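PDB 3B4U: dihydrodipicolinate synthase from Agrobacterium tumefaciens, which probably catalyses the condensation of pyruvate with aspartate semialdehyde, the first committed step of bacterial lysine biosynthesis. Local coordinates for residues Leu11-Pro14 with Thr20-Ile23; Asp24-His29 with Thr42-Thr47; Arg56-Ile61 with Thr77-Asp82; Asp86-Ser91 with Ser123-Lys128; Ala92-Leu95 with Asn101-Leu104. All coordinates share one frame; numbering follows the deposited sequence.

Contact 1: Leu11-Pro14 with Thr20-Ile23; sequences LTTP and TVDI
Pro14 and Asp22 meet through both backbone and side chain. The amide N of Asp22 donates to Pro14 O over 2.9 Å, and the bond is nearly straight at hydrogen (163°). The same oxygen takes a CA-H...O contact from Val21, whose CA lies 3.5 Å from Pro14 O. CG of the proline ring also rests 3.4 Å from the backbone oxygen Asp22 O and 4.2 Å from Asp22 CB, the two side chains crossing at about a right angle. Val21 holds CG1 anti to its backbone N (chi1 173°), which sets that methyl 3.7 Å from Pro14 O, while its CG2 lies 4.0 Å from Thr13 CG2. Asp22 is the centre of an inverse gamma turn and the N-cap of the next helix, its OD1 accepting from Ala25 N. The contact thus pinches the loop between strand 6-10 and helix 23-35; Met26 of that helix packs on Thr13 and Pro14, and Ile61 of helix 57-67 on Val21.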
loop_
_atom_site.group_PDB
_atom_site.type_symbol
_atom_site.label_atom_id
_atom_site.label_comp_id
_atom_site.label_asym_id
_atom_site.label_seq_id
_atom_site.Cartn_x
_atom_site.Cartn_y
_atom_site.Cartn_z
ATOM N N LEU B 11 10.940 -2.324 -15.833
ATOM C CA LEU B 11 12.180 -3.063 -15.637
ATOM C C LEU B 11 12.078 -3.982 -14.426
ATOM O O LEU B 11 11.705 -3.564 -13.338
ATOM C CB LEU B 11 13.350 -2.089 -15.439
ATOM C CG LEU B 11 14.706 -2.676 -15.747
ATOM C CD1 LEU B 11 14.933 -2.790 -17.249
ATOM C CD2 LEU B 11 15.811 -1.862 -15.064
ATOM N N THR B 12 12.504 -5.221 -14.597
ATOM C CA THR B 12 12.635 -6.154 -13.488
ATOM C C THR B 12 13.828 -5.766 -12.605
ATOM O O THR B 12 14.831 -5.225 -13.075
ATOM C CB THR B 12 12.785 -7.580 -14.051
ATOM O OG1 THR B 12 13.728 -7.593 -15.134
ATOM C CG2 THR B 12 11.454 -8.101 -14.576
ATOM N N THR B 13 13.695 -6.105 -11.326
ATOM C CA THR B 13 14.695 -5.793 -10.315
ATOM C C THR B 13 15.346 -7.099 -9.901
ATOM O O THR B 13 14.653 -7.971 -9.375
ATOM C CB THR B 13 14.063 -5.118 -9.099
ATOM O OG1 THR B 13 13.395 -3.911 -9.504
ATOM C CG2 THR B 13 15.115 -4.768 -8.052
ATOM N N PRO B 14 16.667 -7.263 -10.111
ATOM C CA PRO B 14 17.342 -8.497 -9.743
ATOM C C PRO B 14 17.818 -8.459 -8.305
ATOM O O PRO B 14 18.361 -7.455 -7.865
ATOM C CB PRO B 14 18.527 -8.553 -10.716
ATOM C CG PRO B 14 18.888 -7.104 -10.948
ATOM C CD PRO B 14 17.576 -6.324 -10.782
ATOM N N THR B 20 19.604 -8.581 -1.303
ATOM C CA THR B 20 19.897 -7.196 -1.725
ATOM C C THR B 20 19.800 -7.074 -3.254
ATOM O O THR B 20 19.879 -8.069 -3.968
ATOM C CB THR B 20 21.266 -6.734 -1.252
ATOM O OG1 THR B 20 22.280 -7.538 -1.845
ATOM C CG2 THR B 20 21.371 -6.813 0.271
ATOM N N VAL B 21 19.623 -5.862 -3.753
ATOM C CA VAL B 21 19.537 -5.620 -5.186
ATOM C C VAL B 21 20.896 -5.797 -5.835
ATOM O O VAL B 21 21.891 -5.299 -5.331
ATOM C CB VAL B 21 18.934 -4.231 -5.445
ATOM C CG1 VAL B 21 18.987 -3.869 -6.970
ATOM C CG2 VAL B 21 17.502 -4.173 -4.929
ATOM N N ASP B 22 20.945 -6.530 -6.938
ATOM C CA ASP B 22 22.164 -6.641 -7.763
ATOM C C ASP B 22 22.199 -5.477 -8.703
ATOM O O ASP B 22 21.678 -5.513 -9.812
ATOM C CB ASP B 22 22.181 -7.975 -8.497
ATOM C CG ASP B 22 23.500 -8.273 -9.155
ATOM O OD1 ASP B 22 24.201 -7.336 -9.534
ATOM O OD2 ASP B 22 23.818 -9.466 -9.351
ATOM N N ILE B 23 22.782 -4.388 -8.233
ATOM C CA ILE B 23 22.711 -3.149 -8.973
ATOM C C ILE B 23 23.444 -3.232 -10.318
ATOM O O ILE B 23 22.948 -2.712 -11.326
ATOM C CB ILE B 23 23.224 -1.961 -8.124
ATOM C CG1 ILE B 23 22.976 -0.636 -8.831
ATOM C CG2 ILE B 23 24.727 -2.082 -7.799
ATOM C CD1 ILE B 23 21.548 -0.344 -9.164
#

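Contact 2: Asp24-His29 with Thr42-Thr47; sequences DAMIAH and TLFGTT
Met26 reaches from its helix toward Leu43 and Phe44 with its terminal methyl alone. CG stands anti to the backbone N (chi1 -169°) and the chain beyond it is fully extended, which carries CE across a gap of 9.8 Å between the CA atoms of Met26 and Leu43. CE ends 4.1 Å from Leu43 CD2, the two side chains approaching at a slant. Leu43 has CG anti to its carbonyl carbon, and this places CD2 on the helix side. The methyl also comes to 4.5 Å from Phe44 CE1, meeting the ring obliquely. One face of that ring is taken by its own neighbour in sequence: Leu43 CB sits 3.6 Å above the plane, over the centre, so leucine and phenylalanine offer the methionine a joint apolar surface. No hydrogen bond crosses the contact, and all three residues are buried. Phe65 of helix 57-67 packs on Leu43, and Ile61 of the same helix on Phe44. Helix 23-35 thus packs on strand 40-43, which follows it, as in the beta-alpha-beta units that build the TIM barrel, with Leu43 the last residue of the strand and Phe44 just beyond it.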
loop_
_atom_site.group_PDB
_atom_site.type_symbol
_atom_site.label_atom_id
_atom_site.label_comp_id
_atom_site.label_asym_id
_atom_site.label_seq_id
_atom_site.Cartn_x
_atom_site.Cartn_y
_atom_site.Cartn_z
ATOM N N ASP B 24 24.576 -3.928 -10.376
ATOM C CA ASP B 24 25.263 -4.044 -11.657
ATOM C C ASP B 24 24.429 -4.816 -12.660
ATOM O O ASP B 24 24.370 -4.411 -13.826
ATOM C CB ASP B 24 26.648 -4.713 -11.498
ATOM C CG ASP B 24 27.643 -3.868 -10.713
ATOM O OD1 ASP B 24 27.421 -2.659 -10.512
ATOM O OD2 ASP B 24 28.686 -4.447 -10.333
ATOM N N ALA B 25 23.821 -5.906 -12.230
ATOM C CA ALA B 25 22.959 -6.694 -13.123
ATOM C C ALA B 25 21.754 -5.880 -13.571
ATOM O O ALA B 25 21.325 -5.974 -14.738
ATOM C CB ALA B 25 22.478 -7.969 -12.438
ATOM N N MET B 26 21.238 -5.034 -12.675
ATOM C CA MET B 26 20.071 -4.228 -12.995
ATOM C C MET B 26 20.387 -3.201 -14.063
ATOM O O MET B 26 19.629 -3.016 -15.021
ATOM C CB MET B 26 19.552 -3.579 -11.723
ATOM C CG MET B 26 18.209 -2.932 -11.881
ATOM S SD MET B 26 17.624 -2.255 -10.165
ATOM C CE MET B 26 15.980 -1.412 -10.722
ATOM N N ILE B 27 21.528 -2.538 -13.895
ATOM C CA ILE B 27 21.961 -1.539 -14.854
ATOM C C ILE B 27 22.265 -2.189 -16.205
ATOM O O ILE B 27 21.922 -1.666 -17.244
ATOM C CB ILE B 27 23.166 -0.748 -14.303
ATOM C CG1 ILE B 27 22.671 0.144 -13.165
ATOM C CG2 ILE B 27 23.848 0.050 -15.369
ATOM C CD1 ILE B 27 23.747 0.751 -12.282
ATOM N N ALA B 28 22.929 -3.336 -16.188
ATOM C CA ALA B 28 23.234 -4.045 -17.442
ATOM C C ALA B 28 21.950 -4.469 -18.182
ATOM O O ALA B 28 21.868 -4.369 -19.408
ATOM C CB ALA B 28 24.148 -5.259 -17.158
ATOM N N HIS B 29 20.957 -4.890 -17.420
ATOM C CA HIS B 29 19.667 -5.236 -17.995
ATOM C C HIS B 29 18.989 -4.008 -18.591
ATOM O O HIS B 29 18.468 -4.067 -19.704
ATOM C CB HIS B 29 18.808 -5.942 -16.946
ATOM C CG HIS B 29 17.463 -6.310 -17.433
ATOM N ND1 HIS B 29 17.266 -7.149 -18.504
ATOM C CD2 HIS B 29 16.247 -5.943 -16.972
ATOM C CE1 HIS B 29 15.958 -7.274 -18.679
ATOM N NE2 HIS B 29 15.309 -6.555 -17.771
ATOM N N THR B 42 11.526 2.054 -16.936
ATOM C CA THR B 42 10.729 2.435 -15.767
ATOM C C THR B 42 11.218 1.576 -14.606
ATOM O O THR B 42 11.147 0.350 -14.644
ATOM C CB THR B 42 9.239 2.222 -15.994
ATOM O OG1 THR B 42 8.807 3.099 -17.024
ATOM C CG2 THR B 42 8.446 2.518 -14.755
ATOM N N LEU B 43 11.758 2.244 -13.595
ATOM C CA LEU B 43 12.236 1.589 -12.385
ATOM C C LEU B 43 11.179 1.610 -11.315
ATOM O O LEU B 43 10.450 2.591 -11.193
ATOM C CB LEU B 43 13.470 2.342 -11.852
ATOM C CG LEU B 43 14.586 2.578 -12.854
ATOM C CD1 LEU B 43 15.776 3.208 -12.134
ATOM C CD2 LEU B 43 14.963 1.327 -13.654
ATOM N N PHE B 44 11.085 0.549 -10.523
ATOM C CA PHE B 44 10.235 0.545 -9.342
ATOM C C PHE B 44 8.761 0.555 -9.715
ATOM O O PHE B 44 7.935 1.039 -8.933
ATOM C CB PHE B 44 10.553 1.697 -8.333
ATOM C CG PHE B 44 12.005 2.095 -8.266
ATOM C CD1 PHE B 44 12.995 1.196 -7.955
ATOM C CD2 PHE B 44 12.354 3.430 -8.460
ATOM C CE1 PHE B 44 14.303 1.599 -7.901
ATOM C CE2 PHE B 44 13.699 3.813 -8.372
ATOM C CZ PHE B 44 14.636 2.898 -8.103
ATOM N N GLY B 45 8.392 0.016 -10.878
ATOM C CA GLY B 45 6.982 -0.217 -11.173
ATOM C C GLY B 45 6.545 -1.560 -10.622
ATOM O O GLY B 45 7.277 -2.229 -9.893
ATOM N N THR B 46 5.362 -1.998 -11.028
ATOM C CA THR B 46 4.816 -3.255 -10.560
ATOM C C THR B 46 5.741 -4.426 -10.918
ATOM O O THR B 46 6.061 -5.259 -10.071
ATOM C CB THR B 46 3.417 -3.444 -11.134
ATOM O OG1 THR B 46 2.580 -2.346 -10.731
ATOM C CG2 THR B 46 2.780 -4.750 -10.687
ATOM N N THR B 47 6.179 -4.476 -12.175
ATOM C CA THR B 47 7.046 -5.542 -12.666
ATOM C C THR B 47 8.433 -5.500 -12.057
ATOM O O THR B 47 9.136 -6.495 -11.999
ATOM C CB THR B 47 7.102 -5.510 -14.215
ATOM O OG1 THR B 47 5.764 -5.464 -14.722
ATOM C CG2 THR B 47 7.812 -6.737 -14.763
#

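Contact 3: Arg56-Ile61 with Thr77-Asp82; sequences RERQAI and TGVLVD. With MG (magnesium ion), chain C.
Within the beta-alpha-beta unit made by strand 40-43, helix 57-67 and strand 75-79 of the TIM barrel, Arg58 spans from helix to strand and holds a backbone carbonyl of the strand. The axes of the short segments 57-61 and 77-79 run nearly antiparallel (169°), 11.5 Å apart, and the long side chain bridges that distance. Arg58 CG lies between the backbone N and the carbonyl carbon (chi1 65°), and the chain bends at chi3 to bring the guanidinium end-on to Gly78 O. NH1 donates to Gly78 O at 3.0 Å and NH2 donates to Gly78 O at 2.9 Å. The oxygen lies close to the guanidinium plane, and neither bond is straight because both nitrogens share one acceptor. NH2 also packs obliquely against Val79 CG2 at 3.8 Å and Thr77 CB at 3.9 Å. Two bonds to one buried carbonyl should limit rotation of the guanidinium, which also touches Gln90. Farther along the segment, the chain reaches a magnesium ion at the subunit interface, which Asp82 of the second subunit also binds through OD2. Three waters complete the ligands found. Water 1 is placed to donate to Leu80 O or Asp82 OD1, though it has more acceptors in reach than protons. Asp82 OD2 itself binds the magnesium at 2.1 Å.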
loop_
_atom_site.group_PDB
_atom_site.type_symbol
_atom_site.label_atom_id
_atom_site.label_comp_id
_atom_site.label_asym_id
_atom_site.label_seq_id
_atom_site.Cartn_x
_atom_site.Cartn_y
_atom_site.Cartn_z
ATOM N N ARG B 56 15.035 3.881 1.055
ATOM C CA ARG B 56 16.458 4.149 0.913
ATOM C C ARG B 56 17.044 3.388 -0.265
ATOM O O ARG B 56 17.835 3.947 -1.033
ATOM C CB ARG B 56 17.217 3.816 2.210
ATOM C CG ARG B 56 16.830 4.702 3.360
ATOM C CD ARG B 56 17.585 4.380 4.619
ATOM N NE ARG B 56 17.244 3.097 5.220
ATOM C CZ ARG B 56 18.090 2.083 5.348
ATOM N NH1 ARG B 56 19.301 2.091 4.789
ATOM N NH2 ARG B 56 17.715 1.040 6.048
ATOM N N GLU B 57 16.620 2.133 -0.472
ATOM C CA GLU B 57 17.106 1.379 -1.602
ATOM C C GLU B 57 16.855 2.081 -2.928
ATOM O O GLU B 57 17.733 2.127 -3.795
ATOM C CB GLU B 57 16.451 0.001 -1.650
ATOM C CG GLU B 57 16.942 -0.971 -0.633
ATOM C CD GLU B 57 16.274 -2.298 -0.738
ATOM O OE1 GLU B 57 15.049 -2.359 -0.977
ATOM O OE2 GLU B 57 16.971 -3.318 -0.566
ATOM N N ARG B 58 15.676 2.664 -3.097
ATOM C CA ARG B 58 15.376 3.299 -4.376
ATOM C C ARG B 58 16.288 4.497 -4.625
ATOM O O ARG B 58 16.589 4.801 -5.773
ATOM C CB ARG B 58 13.906 3.670 -4.452
ATOM C CG ARG B 58 13.414 4.706 -3.504
ATOM C CD ARG B 58 11.906 4.900 -3.657
ATOM N NE ARG B 58 11.570 5.666 -4.864
ATOM C CZ ARG B 58 10.706 5.287 -5.799
ATOM N NH1 ARG B 58 10.088 4.117 -5.794
ATOM N NH2 ARG B 58 10.484 6.110 -6.799
ATOM N N GLN B 59 16.666 5.199 -3.555
ATOM C CA GLN B 59 17.580 6.336 -3.685
ATOM C C GLN B 59 18.961 5.877 -4.117
ATOM O O GLN B 59 19.583 6.484 -4.977
ATOM C CB GLN B 59 17.616 7.119 -2.370
ATOM C CG GLN B 59 16.262 7.720 -2.001
ATOM C CD GLN B 59 16.209 8.337 -0.618
ATOM O OE1 GLN B 59 16.755 7.822 0.350
ATOM N NE2 GLN B 59 15.476 9.407 -0.522
ATOM N N ALA B 60 19.441 4.793 -3.532
ATOM C CA ALA B 60 20.718 4.214 -3.904
ATOM C C ALA B 60 20.692 3.742 -5.358
ATOM O O ALA B 60 21.631 3.956 -6.103
ATOM C CB ALA B 60 21.074 3.075 -2.957
ATOM N N ILE B 61 19.608 3.084 -5.766
ATOM C CA ILE B 61 19.492 2.564 -7.111
ATOM C C ILE B 61 19.472 3.694 -8.130
ATOM O O ILE B 61 20.204 3.657 -9.127
ATOM C CB ILE B 61 18.258 1.659 -7.222
ATOM C CG1 ILE B 61 18.465 0.373 -6.409
ATOM C CG2 ILE B 61 17.970 1.314 -8.688
ATOM C CD1 ILE B 61 17.168 -0.377 -6.103
ATOM N N THR B 77 10.396 6.755 -12.971
ATOM C CA THR B 77 10.338 6.122 -11.662
ATOM C C THR B 77 8.913 5.893 -11.219
ATOM O O THR B 77 8.113 6.841 -11.145
ATOM C CB THR B 77 11.086 6.939 -10.606
ATOM O OG1 THR B 77 10.520 8.237 -10.501
ATOM C CG2 THR B 77 12.541 7.084 -10.954
ATOM N N GLY B 78 8.592 4.664 -10.841
ATOM C CA GLY B 78 7.323 4.359 -10.202
ATOM C C GLY B 78 7.281 4.847 -8.778
ATOM O O GLY B 78 8.268 4.752 -8.056
ATOM N N VAL B 79 6.136 5.379 -8.391
ATOM C CA VAL B 79 5.844 5.842 -7.030
ATOM C C VAL B 79 4.519 5.200 -6.668
ATOM O O VAL B 79 3.512 5.439 -7.306
ATOM C CB VAL B 79 5.798 7.388 -6.951
ATOM C CG1 VAL B 79 5.361 7.837 -5.567
ATOM C CG2 VAL B 79 7.202 7.970 -7.256
ATOM N N LEU B 80 4.564 4.340 -5.658
ATOM C CA LEU B 80 3.529 3.366 -5.316
ATOM C C LEU B 80 3.190 3.420 -3.854
ATOM O O LEU B 80 3.027 2.408 -3.209
ATOM C CB LEU B 80 3.984 1.955 -5.700
ATOM C CG LEU B 80 4.491 1.720 -7.126
ATOM C CD1 LEU B 80 4.933 0.257 -7.306
ATOM C CD2 LEU B 80 3.431 2.083 -8.186
ATOM N N VAL B 81 3.114 4.611 -3.290
ATOM C CA VAL B 81 2.929 4.818 -1.837
ATOM C C VAL B 81 1.566 5.415 -1.518
ATOM O O VAL B 81 0.740 5.724 -2.407
ATOM C CB VAL B 81 4.065 5.655 -1.246
ATOM C CG1 VAL B 81 5.382 4.899 -1.413
ATOM C CG2 VAL B 81 4.104 7.024 -1.893
ATOM N N ASP B 82 1.285 5.533 -0.230
ATOM C CA ASP B 82 -0.080 5.841 0.194
ATOM C C ASP B 82 -0.246 7.201 0.836
ATOM O O ASP B 82 -1.374 7.639 1.045
ATOM C CB ASP B 82 -0.601 4.739 1.105
ATOM C CG ASP B 82 -0.393 3.380 0.472
ATOM O OD1 ASP B 82 -0.707 3.267 -0.741
ATOM O OD2 ASP B 82 0.108 2.467 1.154
HETATM MG MG MG C . 1.158 0.751 0.495
HETATM O O HOH W 1 1.147 1.485 -1.416
HETATM O O HOH W 2 -0.522 -0.336 -0.079
HETATM O O HOH W 3 2.842 1.853 1.048
#

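Contact 4: Asp86-Ser91 with Ser123-Lys128; sequences DAADQS and SAVFSK
Ala88 and Lys128 touch where two outer helices of the TIM barrel, 84-96 and 115-129, pack side by side. The axes of segments 86-91 and 123-128 come within 8.4 Å and cross at -45°, a close approach that the two small residues Ala87 and Ala88 allow. Following Lys128 outward, CB lies 3.6 Å from Ala88 CB and CG lies 3.5 Å from the same methyl. CG is anti to the backbone N (chi1 -174°), and a bend at chi2 then turns CD, CE and NZ away from the first helix. NZ ends 6.2 Å from Asp89 OD1, opposite charges that do not touch, so the lysine contributes here through the root of its chain. Val125 fills the inner part of the interface, its CA 5.1 Å from that of Ala88. Its CG1 rests beside the backbone N and CA of Ala88 and, like CG2, near Ala87 CB. Trp121 of helix 115-129 packs on Ala87, and Ile129 on Ala88. Within the first helix, Ala87 O accepts from both Ser91 N and Ser91 OG, which approach from opposite faces of the carbonyl plane. Across the interface, Ala87 CB and Val125 CG2 are 4.0 Å apart.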
loop_
_atom_site.group_PDB
_atom_site.type_symbol
_atom_site.label_atom_id
_atom_site.label_comp_id
_atom_site.label_asym_id
_atom_site.label_seq_id
_atom_site.Cartn_x
_atom_site.Cartn_y
_atom_site.Cartn_z
ATOM N N ASP B 86 5.044 11.122 1.260
ATOM C CA ASP B 86 6.016 10.208 0.646
ATOM C C ASP B 86 5.887 10.212 -0.884
ATOM O O ASP B 86 6.892 10.141 -1.570
ATOM C CB ASP B 86 5.853 8.793 1.162
ATOM C CG ASP B 86 6.322 8.626 2.559
ATOM O OD1 ASP B 86 6.465 9.598 3.306
ATOM O OD2 ASP B 86 6.589 7.465 2.917
ATOM N N ALA B 87 4.672 10.331 -1.411
ATOM C CA ALA B 87 4.525 10.390 -2.854
ATOM C C ALA B 87 5.178 11.643 -3.400
ATOM O O ALA B 87 5.871 11.606 -4.429
ATOM C CB ALA B 87 3.046 10.347 -3.253
ATOM N N ALA B 88 4.984 12.768 -2.714
ATOM C CA ALA B 88 5.627 13.989 -3.146
ATOM C C ALA B 88 7.150 13.929 -3.021
ATOM O O ALA B 88 7.862 14.369 -3.898
ATOM C CB ALA B 88 5.071 15.163 -2.381
ATOM N N ASP B 89 7.644 13.365 -1.927
ATOM C CA ASP B 89 9.081 13.324 -1.707
ATOM C C ASP B 89 9.760 12.463 -2.760
ATOM O O ASP B 89 10.762 12.856 -3.349
ATOM C CB ASP B 89 9.420 12.800 -0.312
ATOM C CG ASP B 89 9.202 13.829 0.796
ATOM O OD1 ASP B 89 8.909 15.025 0.514
ATOM O OD2 ASP B 89 9.323 13.405 1.964
ATOM N N GLN B 90 9.194 11.290 -3.032
ATOM C CA GLN B 90 9.786 10.376 -4.032
ATOM C C GLN B 90 9.707 11.019 -5.415
ATOM O O GLN B 90 10.650 10.961 -6.212
ATOM C CB GLN B 90 9.096 8.998 -4.035
ATOM C CG GLN B 90 9.342 8.177 -2.796
ATOM C CD GLN B 90 8.771 6.762 -2.917
ATOM O OE1 GLN B 90 8.354 6.330 -3.981
ATOM N NE2 GLN B 90 8.803 6.024 -1.821
ATOM N N SER B 91 8.581 11.628 -5.728
ATOM C CA SER B 91 8.405 12.282 -7.037
ATOM C C SER B 91 9.385 13.433 -7.200
ATOM O O SER B 91 10.036 13.548 -8.244
ATOM C CB SER B 91 6.987 12.780 -7.190
ATOM O OG SER B 91 6.035 11.727 -7.209
ATOM N N SER B 123 -3.985 16.366 -6.134
ATOM C CA SER B 123 -3.741 17.799 -5.992
ATOM C C SER B 123 -2.782 18.115 -4.855
ATOM O O SER B 123 -1.878 18.935 -5.001
ATOM C CB SER B 123 -5.047 18.534 -5.741
ATOM O OG SER B 123 -4.796 19.928 -5.634
ATOM N N ALA B 124 -2.963 17.457 -3.713
ATOM C CA ALA B 124 -2.087 17.692 -2.563
ATOM C C ALA B 124 -0.662 17.233 -2.836
ATOM O O ALA B 124 0.291 17.898 -2.446
ATOM C CB ALA B 124 -2.646 16.999 -1.335
ATOM N N VAL B 125 -0.511 16.114 -3.533
ATOM C CA VAL B 125 0.828 15.647 -3.921
ATOM C C VAL B 125 1.500 16.682 -4.825
ATOM O O VAL B 125 2.649 17.046 -4.586
ATOM C CB VAL B 125 0.763 14.264 -4.620
ATOM C CG1 VAL B 125 2.122 13.880 -5.216
ATOM C CG2 VAL B 125 0.313 13.210 -3.618
ATOM N N PHE B 126 0.795 17.174 -5.818
ATOM C CA PHE B 126 1.369 18.130 -6.758
ATOM C C PHE B 126 1.749 19.433 -6.058
ATOM O O PHE B 126 2.827 19.981 -6.326
ATOM C CB PHE B 126 0.422 18.387 -7.928
ATOM C CG PHE B 126 0.033 17.154 -8.701
ATOM C CD1 PHE B 126 0.818 15.989 -8.712
ATOM C CD2 PHE B 126 -1.155 17.138 -9.383
ATOM C CE1 PHE B 126 0.405 14.865 -9.372
ATOM C CE2 PHE B 126 -1.573 16.022 -10.054
ATOM C CZ PHE B 126 -0.774 14.885 -10.054
ATOM N N SER B 127 0.891 19.912 -5.160
ATOM C CA SER B 127 1.194 21.120 -4.388
ATOM C C SER B 127 2.441 20.934 -3.556
ATOM O O SER B 127 3.261 21.858 -3.436
ATOM C CB SER B 127 0.018 21.476 -3.479
ATOM O OG SER B 127 0.322 22.629 -2.707
ATOM N N LYS B 128 2.581 19.772 -2.920
ATOM C CA LYS B 128 3.722 19.477 -2.089
ATOM C C LYS B 128 5.014 19.348 -2.900
ATOM O O LYS B 128 6.074 19.814 -2.468
ATOM C CB LYS B 128 3.449 18.216 -1.278
ATOM C CG LYS B 128 4.519 17.911 -0.269
ATOM C CD LYS B 128 4.627 18.978 0.800
ATOM C CE LYS B 128 5.537 18.542 1.945
ATOM N NZ LYS B 128 5.507 19.551 3.048
#

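Contact 5: Ala92-Leu95 with Asn101-Leu104; sequences AEAL and NILL
Ile102 meets Ala94 and Leu95 through the longer branch of its side chain. Its CG1 is anti to the carbonyl carbon (chi1 -53°), and chi2 of -56° folds CD1 over toward the helix, where it comes to 3.6 Å from Ala94 CB. That alanine methyl points toward the strand. Leu95 starts from a CB that does not aim at the strand, but CG set anti to the carbonyl carbon (chi1 -69°) brings the branched end round to it. Leu95 CD2 lies 3.9 Å from Ile102 CG1, and Leu95 CG is 4.0 Å from Ile102 CD1. The leucine and isoleucine side chains cross at about a right angle. The ethyl arm of Ile102 thus touches both helix residues. All three are buried, and the contact is wholly apolar. It seats helix 84-96 on strand 101-104, closing a beta-alpha-beta unit that begins with strand 75-79; Thr77 and Val79 of that neighbouring strand pack on Ile102, as does Ile136 of strand 136-140.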
loop_
_atom_site.group_PDB
_atom_site.type_symbol
_atom_site.label_atom_id
_atom_site.label_comp_id
_atom_site.label_asym_id
_atom_site.label_seq_id
_atom_site.Cartn_x
_atom_site.Cartn_y
_atom_site.Cartn_z
ATOM N N ALA B 92 9.468 14.302 -6.197
ATOM C CA ALA B 92 10.371 15.455 -6.281
ATOM C C ALA B 92 11.818 15.030 -6.453
ATOM O O ALA B 92 12.563 15.630 -7.231
ATOM C CB ALA B 92 10.193 16.361 -5.056
ATOM N N GLU B 93 12.235 14.005 -5.753
ATOM C CA GLU B 93 13.619 13.549 -5.854
ATOM C C GLU B 93 13.941 13.084 -7.268
ATOM O O GLU B 93 14.926 13.456 -7.816
ATOM C CB GLU B 93 13.875 12.386 -4.909
ATOM C CG GLU B 93 13.955 12.760 -3.480
ATOM C CD GLU B 93 13.957 11.536 -2.585
ATOM O OE1 GLU B 93 14.545 10.553 -3.017
ATOM O OE2 GLU B 93 13.422 11.616 -1.495
ATOM N N ALA B 94 13.056 12.290 -7.865
ATOM C CA ALA B 94 13.283 11.790 -9.217
ATOM C C ALA B 94 13.224 12.916 -10.234
ATOM O O ALA B 94 14.055 12.992 -11.153
ATOM C CB ALA B 94 12.312 10.658 -9.550
ATOM N N LEU B 95 12.261 13.820 -10.091
ATOM C CA LEU B 95 12.148 14.932 -11.031
ATOM C C LEU B 95 13.354 15.856 -10.948
ATOM O O LEU B 95 13.851 16.308 -11.971
ATOM C CB LEU B 95 10.868 15.725 -10.783
ATOM C CG LEU B 95 9.551 15.004 -11.138
ATOM C CD1 LEU B 95 8.371 15.852 -10.715
ATOM C CD2 LEU B 95 9.479 14.611 -12.629
ATOM N N ASN B 101 9.800 10.982 -16.334
ATOM C CA ASN B 101 8.447 10.966 -15.822
ATOM C C ASN B 101 8.440 10.297 -14.466
ATOM O O ASN B 101 9.349 9.523 -14.118
ATOM C CB ASN B 101 7.481 10.107 -16.714
ATOM C CG ASN B 101 7.202 10.690 -18.058
ATOM O OD1 ASN B 101 6.323 11.584 -18.207
ATOM N ND2 ASN B 101 7.890 10.209 -19.039
ATOM N N ILE B 102 7.368 10.565 -13.723
ATOM C CA ILE B 102 6.945 9.745 -12.609
ATOM C C ILE B 102 5.762 8.892 -13.060
ATOM O O ILE B 102 4.857 9.399 -13.698
ATOM C CB ILE B 102 6.477 10.635 -11.431
ATOM C CG1 ILE B 102 7.536 11.684 -11.050
ATOM C CG2 ILE B 102 6.099 9.761 -10.212
ATOM C CD1 ILE B 102 8.893 11.115 -10.697
ATOM N N LEU B 103 5.758 7.608 -12.700
ATOM C CA LEU B 103 4.589 6.747 -12.845
ATOM C C LEU B 103 3.966 6.679 -11.477
ATOM O O LEU B 103 4.477 5.986 -10.596
ATOM C CB LEU B 103 5.006 5.380 -13.360
ATOM C CG LEU B 103 3.857 4.374 -13.456
ATOM C CD1 LEU B 103 2.805 4.823 -14.477
ATOM C CD2 LEU B 103 4.388 2.978 -13.805
ATOM N N LEU B 104 2.903 7.445 -11.276
ATOM C CA LEU B 104 2.329 7.655 -9.960
ATOM C C LEU B 104 1.034 6.893 -9.781
ATOM O O LEU B 104 0.013 7.191 -10.398
ATOM C CB LEU B 104 2.089 9.147 -9.738
ATOM C CG LEU B 104 1.555 9.556 -8.372
ATOM C CD1 LEU B 104 2.508 9.206 -7.230
ATOM C CD2 LEU B 104 1.218 11.047 -8.363
#

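From the N terminus, contact 1 closes the short loop after strand 6-10, and contact 2 follows in series, folding helix 23-35 onto strand 40-43. Contact 3 does the same for helix 57-67 and strand 75-79. The loop closed by contact 4 brings helix 84-96 beside helix 115-129 and holds contact 5 nested within it, the two sharing helix 84-96. None cross. Neighbouring strands join contacts 2, 3 and 5 into one parallel sheet: Leu43 O lies 2.8 Å from Gly78 N, and Val79 N 2.8 Å from Leu103 O. Met26 links contacts 1 and 2, while Gln90 connects contacts 3 and 4. Contacts 1 and 4, with centres about 26 Å apart, do not touch.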